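PDB 7C8Z: salicylate 5-hydroxylase, large oxygenase component, which hydroxylates salicylate at its 5 position to give gentisate, as the iron and [2Fe-2S] cluster-bearing oxygenase component of a multicomponent, NADH-dependent enzyme system. Local coordinates for residues D192-F196 against E197-G201. Sequence-based numbering, arbitrary orientation.
Sequences DVEPF and EEFLG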
ATOM      1  N   ASP A 192       1.471  -2.899  40.044  1.00 54.69           N
ATOM      2  CA  ASP A 192       2.476  -2.569  41.046  1.00 67.46           C
ATOM      3  C   ASP A 192       3.338  -1.391  40.612  1.00 71.59           C
ATOM      4  O   ASP A 192       4.521  -1.316  40.966  1.00 82.30           O
ATOM      5  CB  ASP A 192       3.343  -3.791  41.347  1.00 65.06           C
ATOM      6  CG  ASP A 192       2.519  -5.036  41.621  1.00 79.64           C
ATOM      7  OD1 ASP A 192       1.608  -4.973  42.476  1.00 77.22           O
ATOM      8  OD2 ASP A 192       2.779  -6.078  40.981  1.00 79.29           O
ATOM      9  N   VAL A 193       2.764  -0.473  39.846  1.00 62.59           N
ATOM     10  CA  VAL A 193       3.470   0.717  39.398  1.00 61.19           C
ATOM     11  C   VAL A 193       3.439   1.753  40.509  1.00 61.59           C
ATOM     12  O   VAL A 193       2.462   1.851  41.263  1.00 75.89           O
ATOM     13  CB  VAL A 193       2.838   1.260  38.100  1.00 60.67           C
ATOM     14  CG1 VAL A 193       1.383   1.648  38.332  1.00 67.20           C
ATOM     15  CG2 VAL A 193       3.631   2.439  37.554  1.00 45.03           C
ATOM     16  N   GLU A 194       4.526   2.508  40.632  1.00 57.28           N
ATOM     17  CA  GLU A 194       4.626   3.639  41.544  1.00 59.70           C
ATOM     18  C   GLU A 194       3.442   4.571  41.318  1.00 54.69           C
ATOM     19  O   GLU A 194       2.897   4.615  40.208  1.00 48.26           O
ATOM     20  CB  GLU A 194       5.945   4.378  41.322  1.00 63.41           C
ATOM     21  CG  GLU A 194       6.217   4.668  39.852  1.00 70.23           C
ATOM     22  CD  GLU A 194       7.680   4.925  39.556  1.00 78.82           C
ATOM     23  OE1 GLU A 194       8.302   5.737  40.277  1.00 76.18           O
ATOM     24  OE2 GLU A 194       8.205   4.316  38.594  1.00 77.46           O
ATOM     25  N   PRO A 195       2.983   5.290  42.341  1.00 57.36           N
ATOM     26  CA  PRO A 195       1.911   6.269  42.126  1.00 57.76           C
ATOM     27  C   PRO A 195       2.298   7.302  41.077  1.00 47.39           C
ATOM     28  O   PRO A 195       3.476   7.564  40.823  1.00 50.04           O
ATOM     29  CB  PRO A 195       1.729   6.912  43.506  1.00 57.38           C
ATOM     30  CG  PRO A 195       2.253   5.904  44.468  1.00 53.86           C
ATOM     31  CD  PRO A 195       3.347   5.160  43.761  1.00 52.97           C
ATOM     32  N   PHE A 196       1.268   7.887  40.460  1.00 45.03           N
ATOM     33  CA  PHE A 196       1.476   8.838  39.371  1.00 47.99           C
ATOM     34  C   PHE A 196       2.356  10.004  39.808  1.00 59.95           C
ATOM     35  O   PHE A 196       3.248  10.437  39.061  1.00 63.42           O
ATOM     36  CB  PHE A 196       0.120   9.336  38.869  1.00 41.75           C
ATOM     37  CG  PHE A 196       0.209  10.265  37.698  1.00 52.70           C
ATOM     38  CD1 PHE A 196       0.530   9.787  36.437  1.00 49.91           C
ATOM     39  CD2 PHE A 196      -0.040  11.620  37.852  1.00 52.82           C
ATOM     40  CE1 PHE A 196       0.604  10.645  35.353  1.00 44.75           C
ATOM     41  CE2 PHE A 196       0.035  12.483  36.772  1.00 48.44           C
ATOM     42  CZ  PHE A 196       0.358  11.995  35.523  1.00 44.20           C
ATOM     43  N   GLU A 197       2.117  10.524  41.015  1.00 59.19           N
ATOM     44  CA  GLU A 197       2.887  11.658  41.519  1.00 49.18           C
ATOM     45  C   GLU A 197       4.361  11.297  41.676  1.00 50.44           C
ATOM     46  O   GLU A 197       5.246  12.054  41.259  1.00 48.87           O
ATOM     47  CB  GLU A 197       2.291  12.139  42.842  1.00 54.34           C
ATOM     48  CG  GLU A 197       0.858  12.658  42.723  1.00 70.63           C
ATOM     49  CD  GLU A 197      -0.181  11.540  42.676  1.00 84.21           C
ATOM     50  OE1 GLU A 197       0.156  10.401  43.065  1.00 82.09           O
ATOM     51  OE2 GLU A 197      -1.327  11.798  42.237  1.00 77.49           O
ATOM     52  N   GLU A 198       4.645  10.136  42.272  1.00 57.31           N
ATOM     53  CA  GLU A 198       6.030   9.690  42.382  1.00 55.64           C
ATOM     54  C   GLU A 198       6.598   9.290  41.027  1.00 57.98           C
ATOM     55  O   GLU A 198       7.814   9.356  40.823  1.00 66.52           O
ATOM     56  CB  GLU A 198       6.129   8.524  43.365  1.00 60.19           C
ATOM     57  CG  GLU A 198       5.862   8.911  44.811  1.00 67.13           C
ATOM     58  CD  GLU A 198       5.747   7.707  45.720  1.00 74.89           C
ATOM     59  OE1 GLU A 198       4.938   7.756  46.670  1.00 82.22           O
ATOM     60  OE2 GLU A 198       6.465   6.712  45.483  1.00 78.25           O
ATOM     61  N   PHE A 199       5.737   8.872  40.097  1.00 51.80           N
ATOM     62  CA  PHE A 199       6.197   8.591  38.743  1.00 56.01           C
ATOM     63  C   PHE A 199       6.727   9.854  38.083  1.00 52.96           C
ATOM     64  O   PHE A 199       7.756   9.823  37.397  1.00 61.58           O
ATOM     65  CB  PHE A 199       5.060   7.984  37.917  1.00 49.61           C
ATOM     66  CG  PHE A 199       5.461   7.574  36.523  1.00 47.98           C
ATOM     67  CD1 PHE A 199       6.330   6.514  36.318  1.00 53.77           C
ATOM     68  CD2 PHE A 199       4.949   8.235  35.415  1.00 48.90           C
ATOM     69  CE1 PHE A 199       6.693   6.129  35.034  1.00 52.84           C
ATOM     70  CE2 PHE A 199       5.306   7.853  34.130  1.00 47.11           C
ATOM     71  CZ  PHE A 199       6.180   6.799  33.943  1.00 45.88           C
ATOM     72  N   LEU A 200       6.043  10.982  38.288  1.00 41.25           N
ATOM     73  CA  LEU A 200       6.478  12.219  37.650  1.00 42.99           C
ATOM     74  C   LEU A 200       7.579  12.926  38.426  1.00 54.70           C
ATOM     75  O   LEU A 200       8.412  13.608  37.818  1.00 58.85           O
ATOM     76  CB  LEU A 200       5.297  13.172  37.477  1.00 44.80           C
ATOM     77  CG  LEU A 200       4.267  12.796  36.418  1.00 52.49           C
ATOM     78  CD1 LEU A 200       3.282  13.933  36.233  1.00 52.72           C
ATOM     79  CD2 LEU A 200       4.957  12.442  35.109  1.00 62.74           C
ATOM     80  N   GLY A 201       7.603  12.789  39.750  1.00 57.48           N
ATOM     81  CA  GLY A 201       8.517  13.546  40.566  1.00 45.52           C
ATOM     82  C   GLY A 201       7.983  14.940  40.824  1.00 52.64           C
ATOM     83  O   GLY A 201       7.113  15.445  40.101  1.00 61.15           O
TER
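F196 and L200 meet one turn apart at the start of helix 196-211. The end of the L200 side chain reaches the far rim of the F196 ring, with CD1 of L200 3.6 Å from CZ of F196. CG of L200 lies above one face of that ring, off centre. F196 has its CG anti to the backbone N (chi1 -177°), which turns the ring toward L200, where the two side chains cross at a slant. L200 N also donates a hydrogen bond to F196 O, 3.0 Å. F186, F208 and W68 also pack against the F196 ring, so the buried side of this first turn joins an aromatic cluster.

P195 is the N-cap. Its carbonyl O accepts a hydrogen bond from F199 N at 2.7 Å. On the outer side, the P195 ring and the E198 side chain run side by side and point the same way. CD of P195 is 3.9 Å from OE2 of E198. This is van der Waals contact with the extended E198 chain.

The E194 side chain reaches across to F199, meeting it at about a right angle. Its CG sits between the backbone N and the carbonyl carbon (chi1 48°), and the extended chain brings the carboxylate to the edge of the F199 ring. OE2 of E194 is 3.7 Å from CD1 of F199, and the two planes stand 75° apart. R272 forms a long, weak ion pair with this carboxylate and a hydrogen bond with F199 O. W68 meets the F199 ring edge-to-face and bonds to the E194 carbonyl.

The arrangement is a helix N-terminus with proline at the N-cap position; F196 and L200 pack i to i+4, and P195 and E198 i to i+3. It starts the helix that follows strand 184-188 of the antiparallel sheet of the Rieske domain and leads to strand 217-227 of the catalytic domain.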